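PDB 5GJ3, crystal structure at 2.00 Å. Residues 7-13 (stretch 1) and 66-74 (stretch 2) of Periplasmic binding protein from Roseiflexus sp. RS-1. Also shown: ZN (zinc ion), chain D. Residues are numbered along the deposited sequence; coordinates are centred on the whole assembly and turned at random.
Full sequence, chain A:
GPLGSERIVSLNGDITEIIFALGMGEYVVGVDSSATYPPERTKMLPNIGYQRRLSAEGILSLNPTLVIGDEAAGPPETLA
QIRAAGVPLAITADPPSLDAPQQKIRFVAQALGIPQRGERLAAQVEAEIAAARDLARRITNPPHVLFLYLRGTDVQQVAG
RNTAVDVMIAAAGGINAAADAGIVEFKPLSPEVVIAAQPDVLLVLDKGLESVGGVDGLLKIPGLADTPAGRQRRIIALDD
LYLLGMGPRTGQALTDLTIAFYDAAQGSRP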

ATOM      1  N   ARG A   7       9.422  17.151  17.135  1.00 20.87           N
ATOM      2  CA  ARG A   7       8.547  17.634  16.060  1.00 18.78           C
ATOM      3  C   ARG A   7       8.910  16.849  14.786  1.00 19.71           C
ATOM      4  O   ARG A   7       9.913  17.119  14.135  1.00 17.36           O
ATOM      5  N   ILE A   8       8.092  15.854  14.489  1.00 16.61           N
ATOM      6  CA  ILE A   8       8.354  14.904  13.401  1.00 16.34           C
ATOM      7  C   ILE A   8       7.570  15.298  12.153  1.00 17.00           C
ATOM      8  O   ILE A   8       6.309  15.564  12.198  1.00 16.25           O
ATOM      9  N   VAL A   9       8.304  15.365  11.046  1.00 16.16           N
ATOM     10  CA  VAL A   9       7.729  15.479   9.735  1.00 16.50           C
ATOM     11  C   VAL A   9       7.969  14.128   9.058  1.00 17.23           C
ATOM     12  O   VAL A   9       9.112  13.650   8.936  1.00 14.20           O
ATOM     13  N   SER A  10       6.864  13.489   8.689  1.00 17.17           N
ATOM     14  CA  SER A  10       6.905  12.157   8.109  1.00 18.93           C
ATOM     15  C   SER A  10       6.672  12.267   6.584  1.00 17.71           C
ATOM     16  O   SER A  10       5.669  12.869   6.124  1.00 17.26           O
ATOM     17  N   LEU A  11       7.570  11.694   5.790  1.00 15.99           N
ATOM     18  CA  LEU A  11       7.533  11.898   4.340  1.00 15.90           C
ATOM     19  C   LEU A  11       6.614  10.937   3.511  1.00 15.08           C
ATOM     20  O   LEU A  11       6.378  11.190   2.320  1.00 15.15           O
ATOM     21  N   ASN A  12       6.145   9.865   4.121  1.00 13.73           N
ATOM     22  CA  ASN A  12       5.388   8.860   3.372  1.00 15.71           C
ATOM     23  C   ASN A  12       4.222   8.409   4.201  1.00 17.38           C
ATOM     24  O   ASN A  12       4.336   8.289   5.423  1.00 17.08           O
ATOM     25  N   GLY A  13       3.089   8.164   3.532  1.00 17.48           N
ATOM     26  CA  GLY A  13       1.904   7.653   4.236  1.00 16.76           C
ATOM     27  C   GLY A  13       2.070   6.415   5.088  1.00 16.53           C
ATOM     28  O   GLY A  13       1.501   6.343   6.170  1.00 14.54           O
ATOM     29  N   LEU A  66      13.005  16.252  13.503  1.00 17.38           N
ATOM     30  CA  LEU A  66      13.336  15.015  12.790  1.00 17.02           C
ATOM     31  C   LEU A  66      12.461  14.863  11.536  1.00 16.34           C
ATOM     32  O   LEU A  66      11.210  15.034  11.596  1.00 18.31           O
ATOM     33  N   VAL A  67      13.101  14.438  10.452  1.00 14.87           N
ATOM     34  CA  VAL A  67      12.367  14.105   9.229  1.00 13.50           C
ATOM     35  C   VAL A  67      12.675  12.687   8.874  1.00 15.33           C
ATOM     36  O   VAL A  67      13.848  12.314   8.775  1.00 16.17           O
ATOM     37  N   ILE A  68      11.619  11.890   8.684  1.00 15.60           N
ATOM     38  CA  ILE A  68      11.742  10.494   8.461  1.00 17.84           C
ATOM     39  C   ILE A  68      10.886  10.048   7.247  1.00 17.85           C
ATOM     40  O   ILE A  68       9.754  10.520   7.067  1.00 14.98           O
ATOM     41  N   GLY A  69      11.416   9.131   6.441  1.00 16.11           N
ATOM     42  CA  GLY A  69      10.661   8.655   5.229  1.00 15.46           C
ATOM     43  C   GLY A  69      11.305   7.374   4.703  1.00 16.80           C
ATOM     44  O   GLY A  69      12.199   6.797   5.348  1.00 17.57           O
ATOM     45  N   ASP A  70      10.843   6.893   3.564  1.00 14.97           N
ATOM     46  CA  ASP A  70      11.480   5.723   3.007  1.00 16.04           C
ATOM     47  C   ASP A  70      11.794   6.044   1.560  1.00 16.61           C
ATOM     48  O   ASP A  70      11.683   7.231   1.134  1.00 15.18           O
ATOM     49  N   GLU A  71      12.259   5.050   0.819  1.00 18.28           N
ATOM     50  CA  GLU A  71      12.809   5.274  -0.525  1.00 20.31           C
ATOM     51  C   GLU A  71      11.853   5.905  -1.542  1.00 19.58           C
ATOM     52  O   GLU A  71      12.331   6.431  -2.535  1.00 17.96           O
ATOM     53  N   ALA A  72      10.537   5.867  -1.312  1.00 19.34           N
ATOM     54  CA  ALA A  72       9.597   6.581  -2.181  1.00 21.72           C
ATOM     55  C   ALA A  72       9.680   8.114  -2.049  1.00 22.59           C
ATOM     56  O   ALA A  72       9.203   8.818  -2.949  1.00 23.01           O
ATOM     57  N   ALA A  73      10.276   8.635  -0.964  1.00 18.61           N
ATOM     58  CA  ALA A  73      10.304  10.066  -0.725  1.00 18.56           C
ATOM     59  C   ALA A  73      11.185  10.753  -1.739  1.00 19.65           C
ATOM     60  O   ALA A  73      12.319  10.329  -2.009  1.00 19.04           O
ATOM     61  N   GLY A  74      10.695  11.859  -2.274  1.00 21.82           N
ATOM     62  CA  GLY A  74      11.480  12.672  -3.215  1.00 18.47           C
ATOM     63  C   GLY A  74      10.826  14.017  -3.531  1.00 18.10           C
ATOM     64  O   GLY A  74       9.723  14.305  -3.059  1.00 17.63           O
TER

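Strands 8-10 and 66-70 lie side by side in parallel, their axes 22° apart and 4.9 Å at closest approach. The extended backbone of each strand sends successive side chains to alternate faces of the sheet. Arg-7 contributes backbone: its O accepts a hydrogen bond from Leu-66 N (3.3 Å, 156°), while its side chain (chi1 m) starts sideways and ends away from stretch 2.

Ile-8 (m, t) shares a face with Leu-66 (t, p), Ser-10 and Ile-68 (t, t). Its CG2 lies 4.0 Å from Ile-68 CG2, a diagonal apolar contact along that face. Val-9 (t) points to the other face with its bridge partner Val-67 (t), and Val-9 CB approaches Val-67 CG2 at 4.2 Å. Both of its backbone polar atoms bond to stretch 2: Val-9 N donates to Leu-66 O (3.0 Å, 169°) and Val-9 O accepts from Ile-68 N (3.1 Å, 162°). Ser-10 (t) returns to the Ile-8 face, but its OG is hydrogen-bonded elsewhere in the structure.

Beyond the strand, Leu-11 (m, t) points toward stretch 2. Leu-11 N donates to Ile-68 O (2.8 Å), and the side chain bridges two neighbours, with CG 3.6 Å from Val-67 CG1 and CD1 3.9 Å from Ala-73 CB. Gly-69 makes this fit possible: an ideal CB there would lie 2.8 Å from both Leu-11 CB and Asn-12 OD1.

Asn-12 (m, chi2 88°) has the largest area covered by stretch 2, 82 Å². Its OD1 accepts from Asp-70 N (2.8 Å, 156°), and its ND2 lies 3.7 Å from Ala-72 CB. Asp-70 (p) uses OD1 to accept from Ala-72 N (3.1 Å) within its turn and from water 1 (O to OD1, 3.0 Å). Asp-70 OD2 binds ZN at 2.0 Å, and the water O also coordinates ZN, at 1.9 Å.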

ATOM      1  CB  ARG A   7       8.707  19.138  15.825  1.00 20.11           C
ATOM      2  CG  ARG A   7       8.273  20.032  17.026  1.00 19.63           C
ATOM      3  CD  ARG A   7       8.606  21.503  16.765  1.00 20.75           C
ATOM      4  NE  ARG A   7       7.830  22.042  15.639  1.00 23.05           N
ATOM      5  CZ  ARG A   7       6.516  22.286  15.708  1.00 25.15           C
ATOM      6  NH1 ARG A   7       5.852  22.075  16.829  1.00 24.31           N
ATOM      7  NH2 ARG A   7       5.858  22.737  14.654  1.00 25.63           N
ATOM      8  CB  ILE A   8       7.953  13.474  13.829  1.00 19.03           C
ATOM      9  CG1 ILE A   8       8.567  13.113  15.215  1.00 19.37           C
ATOM     10  CG2 ILE A   8       8.376  12.417  12.773  1.00 18.05           C
ATOM     11  CD1 ILE A   8       8.124  11.737  15.705  1.00 21.93           C
ATOM     12  CB  VAL A   9       8.292  16.630   8.884  1.00 17.21           C
ATOM     13  CG1 VAL A   9       7.625  16.578   7.483  1.00 16.25           C
ATOM     14  CG2 VAL A   9       7.990  17.996   9.534  1.00 16.32           C
ATOM     15  CB  SER A  10       5.862  11.292   8.777  1.00 17.62           C
ATOM     16  OG  SER A  10       5.775  10.072   8.058  1.00 20.17           O
ATOM     17  CB  LEU A  11       8.975  11.879   3.753  1.00 13.83           C
ATOM     18  CG  LEU A  11       9.957  12.852   4.445  1.00 14.27           C
ATOM     19  CD1 LEU A  11      11.306  12.669   3.779  1.00 12.85           C
ATOM     20  CD2 LEU A  11       9.465  14.294   4.265  1.00 13.77           C
ATOM     21  CB  ASN A  12       6.240   7.626   2.997  1.00 15.01           C
ATOM     22  CG  ASN A  12       7.504   8.010   2.323  1.00 15.12           C
ATOM     23  OD1 ASN A  12       8.519   8.269   2.969  1.00 18.14           O
ATOM     24  ND2 ASN A  12       7.439   8.156   1.024  1.00 15.89           N
ATOM     25  CB  LEU A  66      13.116  13.790  13.678  1.00 17.79           C
ATOM     26  CG  LEU A  66      13.200  12.373  13.104  1.00 21.19           C
ATOM     27  CD1 LEU A  66      14.650  12.002  12.693  1.00 21.33           C
ATOM     28  CD2 LEU A  66      12.641  11.401  14.157  1.00 21.03           C
ATOM     29  CB  VAL A  67      12.780  15.048   8.061  1.00 12.96           C
ATOM     30  CG1 VAL A  67      12.109  14.667   6.745  1.00 11.86           C
ATOM     31  CG2 VAL A  67      12.474  16.530   8.430  1.00 12.16           C
ATOM     32  CB  ILE A  68      11.429   9.721   9.776  1.00 21.36           C
ATOM     33  CG1 ILE A  68      11.729   8.250   9.658  1.00 26.01           C
ATOM     34  CG2 ILE A  68       9.965   9.809  10.244  1.00 19.69           C
ATOM     35  CD1 ILE A  68      11.656   7.551  11.023  1.00 32.07           C
ATOM     36  CB  ASP A  70      10.619   4.476   3.215  1.00 16.32           C
ATOM     37  CG  ASP A  70       9.317   4.512   2.426  1.00 20.04           C
ATOM     38  OD1 ASP A  70       9.182   5.203   1.386  1.00 20.84           O
ATOM     39  OD2 ASP A  70       8.400   3.811   2.864  1.00 22.74           O
ATOM     40  CB  GLU A  71      13.431   3.981  -1.125  1.00 22.88           C
ATOM     41  CG  GLU A  71      12.421   2.853  -1.341  1.00 28.96           C
ATOM     42  CD  GLU A  71      13.056   1.591  -1.943  1.00 35.88           C
ATOM     43  OE1 GLU A  71      13.477   0.645  -1.210  1.00 31.99           O
ATOM     44  OE2 GLU A  71      13.150   1.557  -3.185  1.00 42.51           O
ATOM     45  CB  ALA A  72       8.151   6.117  -1.967  1.00 22.35           C
ATOM     46  CB  ALA A  73      10.841  10.386   0.704  1.00 17.15           C
TER
HETATM   47 ZN    ZN D 403       6.822   3.232   1.720  1.00 30.05          ZN
HETATM   48  O   HOH W   1       6.296   4.728   0.585  1.00 25.31           O